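Local coordinates for protein aspartate-semialdehyde dehydrogenase (Thermus thermophilus, PDB 2YV3) that probably catalyses the NADPH-dependent reductive dephosphorylation of L-aspartyl-4-phosphate to L-aspartate-semialdehyde on the route to lysine, methionine and threonine, at residues H185-N190 with A229-T234; W286-G291 with F305-D310; V65-G70 with V88-S93; N201-E206 with R224-A229. All coordinates share one frame; numbering follows the deposited sequence.

Contact 1 of 4, residues H185-N190 with A229-T234; sequences HPLPFN and AVRVPT
The inverse gamma turn centred on P233 meets the loop of L187 and N190, and the contact shows how two irregular segments can fit together through apolar atoms set against backbone oxygens. Two carbonyls of 185-190 face the pyrrolidine ring: L187 O lies 3.2 Å from P233 CG, and N190 O lies 3.1 Å from P233 CD. Both are contacts of carbon with oxygen. The turn itself is closed by a weak bond from T234 N to V232 O (2.8 Å).

Beside the ring, L187 reaches across with its branched end. CG is anti to the backbone N (chi1 -176°), which directs it at the 231-233 backbone, and CD2 comes to rest 3.5 Å from V232 O. The same methyl is 3.7 Å from R231 CG, the two side chains crossing at about a right angle. An alanine at L187 would probably open a gap beside R231 CG, where the two methyls had packed, and leave the bent arginine chain freer to turn. R231 is predicted to bind substrate, and its side chain comes about 4 Å from that of Q152, another predicted substrate residue.

Segment 229-234 joins strand 224-228 to strand 237-246 in the dimerisation domain, and backbone hydrogen bonds between Q152 and both V230 and V232 tie it down. Segment 185-190 faces the second subunit as well: N190 OD1 accepts from L280 N of that chain, while N190 ND2 makes a weak bond to P186 O (3.4 Å). F189, turned from the contact, packs on F172 and on P233 of the second subunit.

Contact 2 of 4, residues W286-G291 with F305-D310; sequences WDVEVG and FFVVGD
V290 and V307, directly opposite each other in a non-hydrogen-bonded pair, are flanked along these antiparallel strands by two hydrogen-bonded pairs. Of the backbone bonds, V308 N to E289 O is the straightest (3.0 Å, 170° at the hydrogen). Its return bond, from E289 N to V308 O, is less sure because the oxygen is crowded in the model. G291 and F306 bond both ways, G291 N to F306 O at 3.0 Å and F306 N to G291 O at 2.8 Å. A CA-H...O contact from V290 CA to F306 O (3.5 Å) supplements them.

Apolar contacts concentrate on the face of V288, V290 and V307, which packs against helix 125-141. There V290 and V307 lie side by side and point the same way, V290 CG2 3.6 Å from V307 CG1. F305 meets the other strand through CB, 3.5 Å from G291 O, while its ring edge meets V307 CG2 within the same strand.

Charged groups find partners beyond the strands: E289 OE1 pairs with K285 and D310 OD1 with R236, while D310 OD2 weakly caps the turn into the next helix. The arrangement is that of a beta hairpin, strands 288-295 and 302-310, at one margin of the dimerisation-domain sheet.

Contact 3 of 4, residues V65-G70 with V88-S93; sequences VLASAG and VVDNSS
V65 begins the pairing of the two strands, its carbonyl receiving V89 N at 3.0 Å with the donor nearly along the C=O axis and a straight N-H. Its side chain shares a face with V88 and A67, and V65 and V88 both pack on helix 70-83, against W81 and A82 respectively. L66 turns to the other face with V89, where both touch N319 of helix 319-327; between the strands L66 CA makes a CA-H...O contact with V89 O.

A67 is gripped at both ends of its backbone. Its N donates to V89 O (2.8 Å) through a bent bond of 139°, whereas its O accepts from N91 N (2.8 Å) almost in line, at 171°. One residue thus bonds to the two that flank its partner D90, the pattern of parallel strands, here in the beta-alpha-beta crossover of strand 64-67, helix 70-83 and strand 87-90 in the Rossmann-type NAD-binding domain. A67 CB also faces D90 OD1, 3.3 Å away; D90 carries CG anti to the backbone N (chi1 177°), and its side chain reaches S74 of the crossover helix.

Beyond A67 the strands end and the chains open into loops. S68 leans on V12 and I16 of helix 11-22, and N91 also touches V12, predicted to bind NADP(+). N91 OD1 accepts a hydrogen bond from N122 ND2, which fixes the amide about 5 Å, side chain to side chain, from R96, predicted to bind phosphate. G70, at a positive phi that suits glycine, brings its carbonyl O to 3.8 Å from S92 CB.

Contact 4 of 4, residues N201-E206 with R224-A229; sequences NGYTRE and RISATA
Y203 meets the backbone of A227 with the rim of its ring: the carbonyl O of A227 lies in the ring plane, 3.4 Å from Y203 CE1 and 3.5 Å from CD1. This edge-on approach joins the loop leading into helix 205-219 to strand 224-228, a border strand of the dimerisation-domain sheet. Farther out, Y203 OH and S226 OG share a weak, long hydrogen bond of 3.5 Å. The hydroxyl has a second weak partner in L297 N of the second subunit, and the ring makes a cation-pi contact with R294 of that subunit. An alanine in place of Y203 would probably leave S226 OG and that arginine without these partners and open a gap along the strand.

Before the ring, an Asx turn steadies the chain, Y203 N donating to N201 OD1 at 3.2 Å. After it, T204 stands at the N-cap: its side chain caps a backbone N of the helix and E207 OE1 accepts from T204 N, two bonds that fit a capping box. E206 closes the contact beside Q152 and C125, the predicted acyl-thioester cysteine. Its OE1 forms a salt bridge with K209, and its CG, anti to the backbone N (chi1 -167°), rests 3.9 Å from A229 CB.

All four contacts are largely buried; among their touching residues only G70, in contact 3, is classed as exposed. Contact 3 alone belongs to the NAD-binding domain, and no second subunit touches it, whereas contacts 1, 2 and 4 share the dimerisation domain and all reach the other chain, contact 2 through F306 alone. Contacts 2 and 3 rest on regular backbone bonding, antiparallel in one and parallel in the other. Contacts 1 and 4 depend instead on side chains meeting carbonyls and methyls; their segments overlap at A229, which packs across only in contact 4. Contacts 2 and 4 involve opposite margins of one sheet. Contacts 3 and 4 connect the domains through a weak S93 OG to R205 NH2 bond.

Contact 1 of 4, residues H185-N190 with A229-T234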
# COMPACT_ATOMS: atom_id res chain seq x y z
N HIS A 185 12.81 10.52 1.83
CA HIS A 185 13.23 10.01 3.13
C HIS A 185 13.92 8.65 2.92
O HIS A 185 14.16 8.24 1.79
CB HIS A 185 11.98 9.83 4.01
CG HIS A 185 11.21 11.09 4.25
ND1 HIS A 185 11.45 11.92 5.33
CD2 HIS A 185 10.19 11.66 3.56
CE1 HIS A 185 10.61 12.94 5.29
NE2 HIS A 185 9.84 12.81 4.23
N PRO A 186 14.27 7.95 4.02
CA PRO A 186 14.92 6.64 3.85
C PRO A 186 13.81 5.62 3.59
O PRO A 186 12.93 5.45 4.42
CB PRO A 186 15.62 6.41 5.19
CG PRO A 186 15.72 7.77 5.80
CD PRO A 186 14.42 8.42 5.41
N LEU A 187 13.85 4.94 2.45
CA LEU A 187 12.80 3.97 2.12
C LEU A 187 12.95 2.54 2.64
O LEU A 187 11.99 1.77 2.60
CB LEU A 187 12.57 3.93 0.61
CG LEU A 187 11.42 3.01 0.13
CD1 LEU A 187 10.06 3.57 0.57
CD2 LEU A 187 11.46 2.90 -1.37
N PRO A 188 14.13 2.15 3.14
CA PRO A 188 14.20 0.77 3.63
C PRO A 188 13.24 0.53 4.79
O PRO A 188 13.26 1.27 5.77
CB PRO A 188 15.67 0.61 4.01
CG PRO A 188 16.35 1.47 3.02
CD PRO A 188 15.48 2.72 3.00
N PHE A 189 12.40 -0.49 4.67
CA PHE A 189 11.41 -0.84 5.69
C PHE A 189 10.50 0.32 6.04
O PHE A 189 10.32 0.67 7.20
CB PHE A 189 12.13 -1.36 6.92
CG PHE A 189 12.71 -2.72 6.73
CD1 PHE A 189 11.88 -3.82 6.63
CD2 PHE A 189 14.07 -2.89 6.58
CE1 PHE A 189 12.40 -5.08 6.38
CE2 PHE A 189 14.61 -4.15 6.34
CZ PHE A 189 13.77 -5.25 6.23
N ASN A 190 9.89 0.92 5.04
CA ASN A 190 9.05 2.06 5.31
C ASN A 190 8.24 2.44 4.08
O ASN A 190 8.48 1.94 2.98
CB ASN A 190 9.95 3.21 5.72
CG ASN A 190 9.18 4.48 5.99
OD1 ASN A 190 8.19 4.47 6.72
ND2 ASN A 190 9.64 5.58 5.42
N ALA A 229 -0.75 8.04 -4.05
CA ALA A 229 0.47 7.41 -4.51
C ALA A 229 1.40 7.14 -3.34
O ALA A 229 1.80 8.06 -2.63
CB ALA A 229 1.18 8.30 -5.55
N VAL A 230 1.73 5.87 -3.11
CA VAL A 230 2.64 5.57 -2.01
C VAL A 230 3.82 4.76 -2.50
O VAL A 230 3.66 3.82 -3.27
CB VAL A 230 1.94 4.86 -0.86
CG1 VAL A 230 2.91 4.71 0.32
CG2 VAL A 230 0.69 5.65 -0.46
N ARG A 231 5.01 5.17 -2.06
CA ARG A 231 6.28 4.55 -2.43
C ARG A 231 6.51 3.42 -1.42
O ARG A 231 6.19 3.59 -0.25
CB ARG A 231 7.39 5.61 -2.33
CG ARG A 231 8.81 5.17 -2.68
CD ARG A 231 9.01 4.92 -4.18
NE ARG A 231 9.29 6.12 -4.98
CZ ARG A 231 8.85 6.27 -6.23
NH1 ARG A 231 8.12 5.31 -6.79
NH2 ARG A 231 9.15 7.36 -6.94
N VAL A 232 7.05 2.28 -1.85
CA VAL A 232 7.29 1.18 -0.92
C VAL A 232 8.55 0.41 -1.27
O VAL A 232 9.07 0.53 -2.37
CB VAL A 232 6.12 0.18 -0.87
CG1 VAL A 232 4.82 0.93 -0.60
CG2 VAL A 232 6.06 -0.62 -2.18
N PRO A 233 9.05 -0.40 -0.33
CA PRO A 233 10.27 -1.17 -0.58
C PRO A 233 10.13 -2.31 -1.58
O PRO A 233 10.01 -3.47 -1.21
CB PRO A 233 10.67 -1.65 0.81
CG PRO A 233 10.05 -0.66 1.71
CD PRO A 233 8.69 -0.47 1.08
N THR A 234 10.16 -1.96 -2.86
CA THR A 234 10.06 -2.94 -3.91
C THR A 234 10.91 -2.50 -5.09
O THR A 234 11.00 -1.32 -5.39
CB THR A 234 8.60 -3.14 -4.31
OG1 THR A 234 7.87 -3.55 -3.16
CG2 THR A 234 8.46 -4.23 -5.33

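Contact 2 of 4, residues W286-G291 with F305-D310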
# COMPACT_ATOMS: atom_id res chain seq x y z
N TRP A 286 5.35 -9.24 -19.51
CA TRP A 286 4.85 -8.07 -20.26
C TRP A 286 3.42 -7.83 -19.81
O TRP A 286 2.88 -6.74 -19.99
CB TRP A 286 4.88 -8.29 -21.78
CG TRP A 286 6.20 -8.74 -22.32
CD1 TRP A 286 7.42 -8.61 -21.73
CD2 TRP A 286 6.42 -9.42 -23.57
NE1 TRP A 286 8.40 -9.18 -22.52
CE2 TRP A 286 7.81 -9.69 -23.65
CE3 TRP A 286 5.59 -9.85 -24.61
CZ2 TRP A 286 8.39 -10.36 -24.74
CZ3 TRP A 286 6.16 -10.50 -25.70
CH2 TRP A 286 7.55 -10.76 -25.75
N ASP A 287 2.81 -8.84 -19.23
CA ASP A 287 1.45 -8.67 -18.76
C ASP A 287 1.33 -7.98 -17.42
O ASP A 287 2.32 -7.68 -16.74
CB ASP A 287 0.73 -10.01 -18.66
CG ASP A 287 0.21 -10.48 -19.97
OD1 ASP A 287 0.37 -9.74 -20.96
OD2 ASP A 287 -0.37 -11.59 -20.02
N VAL A 288 0.09 -7.75 -17.06
CA VAL A 288 -0.25 -7.13 -15.81
C VAL A 288 -1.12 -8.19 -15.20
O VAL A 288 -1.94 -8.79 -15.90
CB VAL A 288 -1.08 -5.84 -16.04
CG1 VAL A 288 -2.17 -6.09 -17.09
CG2 VAL A 288 -1.72 -5.38 -14.75
N GLU A 289 -0.93 -8.46 -13.93
CA GLU A 289 -1.79 -9.45 -13.30
C GLU A 289 -2.89 -8.68 -12.62
O GLU A 289 -2.70 -7.54 -12.24
CB GLU A 289 -0.99 -10.28 -12.30
CG GLU A 289 -0.15 -11.37 -12.98
CD GLU A 289 0.97 -11.90 -12.09
OE1 GLU A 289 1.70 -12.81 -12.51
OE2 GLU A 289 1.12 -11.38 -10.96
N VAL A 290 -4.07 -9.30 -12.51
CA VAL A 290 -5.22 -8.67 -11.85
C VAL A 290 -5.98 -9.70 -10.99
O VAL A 290 -6.40 -10.75 -11.47
CB VAL A 290 -6.17 -8.03 -12.88
CG1 VAL A 290 -7.36 -7.37 -12.16
CG2 VAL A 290 -5.42 -7.00 -13.71
N GLY A 291 -6.16 -9.39 -9.72
CA GLY A 291 -6.84 -10.30 -8.84
C GLY A 291 -7.67 -9.62 -7.78
O GLY A 291 -7.94 -8.41 -7.84
N PHE A 305 -10.61 -4.56 -6.85
CA PHE A 305 -9.60 -5.45 -7.41
C PHE A 305 -8.22 -4.94 -7.05
O PHE A 305 -8.09 -3.84 -6.54
CB PHE A 305 -9.74 -5.62 -8.93
CG PHE A 305 -10.14 -4.37 -9.66
CD1 PHE A 305 -11.48 -3.94 -9.65
CD2 PHE A 305 -9.21 -3.65 -10.41
CE1 PHE A 305 -11.88 -2.83 -10.37
CE2 PHE A 305 -9.60 -2.53 -11.14
CZ PHE A 305 -10.95 -2.12 -11.12
N PHE A 306 -7.21 -5.77 -7.31
CA PHE A 306 -5.81 -5.45 -7.04
C PHE A 306 -5.09 -5.65 -8.37
O PHE A 306 -5.45 -6.52 -9.14
CB PHE A 306 -5.24 -6.41 -5.99
CG PHE A 306 -3.93 -5.96 -5.39
CD1 PHE A 306 -3.87 -4.85 -4.56
CD2 PHE A 306 -2.75 -6.64 -5.67
CE1 PHE A 306 -2.67 -4.41 -4.02
CE2 PHE A 306 -1.53 -6.21 -5.13
CZ PHE A 306 -1.50 -5.09 -4.30
N VAL A 307 -4.06 -4.87 -8.64
CA VAL A 307 -3.38 -5.00 -9.91
C VAL A 307 -1.89 -4.84 -9.81
O VAL A 307 -1.38 -4.05 -9.01
CB VAL A 307 -3.92 -3.96 -10.92
CG1 VAL A 307 -3.44 -4.29 -12.31
CG2 VAL A 307 -5.45 -3.90 -10.86
N VAL A 308 -1.16 -5.58 -10.62
CA VAL A 308 0.28 -5.43 -10.59
C VAL A 308 0.79 -5.46 -12.03
O VAL A 308 0.28 -6.19 -12.87
CB VAL A 308 0.92 -6.56 -9.73
CG1 VAL A 308 2.29 -6.14 -9.23
CG2 VAL A 308 0.03 -6.85 -8.55
N GLY A 309 1.78 -4.63 -12.31
CA GLY A 309 2.35 -4.60 -13.64
C GLY A 309 3.78 -4.18 -13.48
O GLY A 309 4.09 -3.42 -12.57
N ASP A 310 4.67 -4.67 -14.34
CA ASP A 310 6.07 -4.31 -14.23
C ASP A 310 6.17 -2.84 -14.58
O ASP A 310 5.66 -2.41 -15.62
CB ASP A 310 6.94 -5.13 -15.18
CG ASP A 310 8.41 -4.78 -15.06
OD1 ASP A 310 9.15 -5.47 -14.31
OD2 ASP A 310 8.83 -3.80 -15.70

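Contact 3 of 4, residues V65-G70 with V88-S93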
# COMPACT_ATOMS: atom_id res chain seq x y z
N VAL A 65 11.92 7.81 -33.19
CA VAL A 65 12.65 8.24 -32.01
C VAL A 65 11.91 7.82 -30.74
O VAL A 65 10.79 8.28 -30.49
CB VAL A 65 12.83 9.76 -32.02
CG1 VAL A 65 11.49 10.41 -32.11
CG2 VAL A 65 13.56 10.22 -30.76
N LEU A 66 12.52 6.96 -29.94
CA LEU A 66 11.89 6.52 -28.71
C LEU A 66 12.55 7.21 -27.52
O LEU A 66 13.52 6.71 -26.96
CB LEU A 66 11.98 5.00 -28.58
CG LEU A 66 10.97 4.23 -29.46
CD1 LEU A 66 11.70 3.39 -30.50
CD2 LEU A 66 10.13 3.32 -28.58
N ALA A 67 11.99 8.36 -27.15
CA ALA A 67 12.50 9.18 -26.06
C ALA A 67 12.17 8.75 -24.63
O ALA A 67 10.99 8.61 -24.27
CB ALA A 67 12.04 10.60 -26.27
N SER A 68 13.21 8.58 -23.82
CA SER A 68 13.14 8.21 -22.40
C SER A 68 14.27 8.95 -21.68
O SER A 68 14.99 8.37 -20.85
CB SER A 68 13.33 6.69 -22.24
OG SER A 68 13.61 6.32 -20.89
N ALA A 69 14.42 10.24 -21.99
CA ALA A 69 15.50 11.05 -21.42
C ALA A 69 15.04 12.37 -20.78
O ALA A 69 15.54 13.45 -21.15
CB ALA A 69 16.53 11.34 -22.49
N GLY A 70 14.11 12.29 -19.84
CA GLY A 70 13.62 13.49 -19.17
C GLY A 70 12.83 14.45 -20.04
O GLY A 70 12.85 14.35 -21.26
N VAL A 88 7.89 10.48 -33.17
CA VAL A 88 8.36 10.60 -31.79
C VAL A 88 7.44 10.10 -30.69
O VAL A 88 6.32 10.59 -30.51
CB VAL A 88 8.75 12.06 -31.45
CG1 VAL A 88 9.49 12.08 -30.12
CG2 VAL A 88 9.59 12.67 -32.56
N VAL A 89 7.94 9.11 -29.97
CA VAL A 89 7.24 8.52 -28.85
C VAL A 89 8.08 8.91 -27.64
O VAL A 89 9.26 8.53 -27.53
CB VAL A 89 7.18 6.99 -28.97
CG1 VAL A 89 6.18 6.44 -27.98
CG2 VAL A 89 6.80 6.59 -30.38
N ASP A 90 7.48 9.67 -26.74
CA ASP A 90 8.18 10.13 -25.55
C ASP A 90 7.56 9.57 -24.27
O ASP A 90 6.35 9.68 -24.07
CB ASP A 90 8.15 11.66 -25.54
CG ASP A 90 8.79 12.25 -24.30
OD1 ASP A 90 9.99 12.00 -24.05
OD2 ASP A 90 8.09 12.98 -23.56
N ASN A 91 8.39 8.98 -23.41
CA ASN A 91 7.90 8.45 -22.13
C ASN A 91 7.93 9.51 -21.04
O ASN A 91 7.62 9.24 -19.87
CB ASN A 91 8.75 7.26 -21.65
CG ASN A 91 8.33 6.78 -20.25
OD1 ASN A 91 7.21 6.31 -20.05
ND2 ASN A 91 9.23 6.91 -19.28
N SER A 92 8.31 10.73 -21.40
CA SER A 92 8.38 11.79 -20.41
C SER A 92 7.04 12.48 -20.38
O SER A 92 6.15 12.17 -21.17
CB SER A 92 9.45 12.82 -20.78
OG SER A 92 8.92 13.85 -21.59
N SER A 93 6.90 13.41 -19.44
CA SER A 93 5.67 14.19 -19.32
C SER A 93 6.08 15.58 -19.74
O SER A 93 6.48 16.41 -18.92
CB SER A 93 5.17 14.21 -17.88
OG SER A 93 3.82 14.65 -17.87

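Contact 4 of 4, residues N201-E206 with R224-A229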
# COMPACT_ATOMS: atom_id res chain seq x y z
N ASN A 201 -4.50 21.48 -4.46
CA ASN A 201 -5.61 20.73 -3.88
C ASN A 201 -5.21 19.62 -2.88
O ASN A 201 -6.08 18.98 -2.29
CB ASN A 201 -6.54 20.16 -4.98
CG ASN A 201 -5.86 19.15 -5.87
OD1 ASN A 201 -4.81 18.60 -5.55
ND2 ASN A 201 -6.48 18.89 -7.02
N GLY A 202 -3.91 19.41 -2.69
CA GLY A 202 -3.46 18.41 -1.74
C GLY A 202 -2.74 17.20 -2.30
O GLY A 202 -1.82 16.67 -1.66
N TYR A 203 -3.16 16.77 -3.48
CA TYR A 203 -2.56 15.64 -4.18
C TYR A 203 -1.17 15.98 -4.72
O TYR A 203 -0.73 17.13 -4.68
CB TYR A 203 -3.47 15.22 -5.33
CG TYR A 203 -4.78 14.66 -4.86
CD1 TYR A 203 -4.93 13.29 -4.67
CD2 TYR A 203 -5.82 15.50 -4.47
CE1 TYR A 203 -6.09 12.77 -4.11
CE2 TYR A 203 -6.99 14.99 -3.90
CZ TYR A 203 -7.11 13.62 -3.72
OH TYR A 203 -8.23 13.09 -3.13
N THR A 204 -0.48 14.95 -5.19
CA THR A 204 0.85 15.11 -5.76
C THR A 204 0.71 14.99 -7.27
O THR A 204 -0.30 14.47 -7.76
CB THR A 204 1.83 14.01 -5.24
OG1 THR A 204 1.51 12.74 -5.84
CG2 THR A 204 1.73 13.90 -3.72
N ARG A 205 1.70 15.47 -8.01
CA ARG A 205 1.65 15.40 -9.47
C ARG A 205 1.41 13.96 -9.89
O ARG A 205 0.71 13.72 -10.85
CB ARG A 205 2.95 15.94 -10.09
CG ARG A 205 3.15 15.59 -11.57
CD ARG A 205 3.36 16.82 -12.46
NE ARG A 205 3.70 16.43 -13.83
CZ ARG A 205 3.82 17.27 -14.86
NH1 ARG A 205 3.61 18.57 -14.69
NH2 ARG A 205 4.12 16.81 -16.07
N GLU A 206 2.00 13.02 -9.17
CA GLU A 206 1.81 11.61 -9.49
C GLU A 206 0.33 11.25 -9.37
O GLU A 206 -0.29 10.79 -10.33
CB GLU A 206 2.63 10.73 -8.54
CG GLU A 206 2.75 9.30 -8.98
CD GLU A 206 3.77 9.09 -10.09
OE1 GLU A 206 4.29 10.08 -10.68
OE2 GLU A 206 4.06 7.91 -10.38
N ARG A 224 -14.92 10.21 -11.89
CA ARG A 224 -14.40 10.74 -10.62
C ARG A 224 -13.25 9.87 -10.18
O ARG A 224 -13.46 8.71 -9.87
CB ARG A 224 -15.47 10.70 -9.51
CG ARG A 224 -16.72 11.51 -9.80
CD ARG A 224 -16.44 13.00 -9.72
NE ARG A 224 -16.51 13.48 -8.35
CZ ARG A 224 -15.79 14.50 -7.89
NH1 ARG A 224 -15.92 14.89 -6.62
NH2 ARG A 224 -14.91 15.12 -8.68
N ILE A 225 -12.04 10.40 -10.13
CA ILE A 225 -10.92 9.58 -9.72
C ILE A 225 -10.13 10.19 -8.57
O ILE A 225 -9.74 11.36 -8.63
CB ILE A 225 -9.95 9.33 -10.88
CG1 ILE A 225 -10.72 9.02 -12.16
CG2 ILE A 225 -9.06 8.14 -10.57
CD1 ILE A 225 -9.80 8.91 -13.38
N SER A 226 -9.90 9.39 -7.53
CA SER A 226 -9.12 9.78 -6.35
C SER A 226 -8.00 8.75 -6.30
O SER A 226 -8.20 7.61 -6.69
CB SER A 226 -9.97 9.68 -5.08
OG SER A 226 -9.22 9.87 -3.90
N ALA A 227 -6.82 9.16 -5.83
CA ALA A 227 -5.69 8.23 -5.75
C ALA A 227 -4.62 8.70 -4.77
O ALA A 227 -4.34 9.89 -4.68
CB ALA A 227 -5.07 8.04 -7.13
N THR A 228 -4.04 7.75 -4.04
CA THR A 228 -2.98 8.06 -3.08
C THR A 228 -1.74 7.32 -3.53
O THR A 228 -1.67 6.10 -3.39
CB THR A 228 -3.28 7.55 -1.64
OG1 THR A 228 -4.50 8.11 -1.17
CG2 THR A 228 -2.13 7.96 -0.68
N ALA A 229 -0.75 8.04 -4.05
CA ALA A 229 0.47 7.41 -4.51
C ALA A 229 1.40 7.14 -3.34
O ALA A 229 1.80 8.06 -2.63
CB ALA A 229 1.18 8.30 -5.55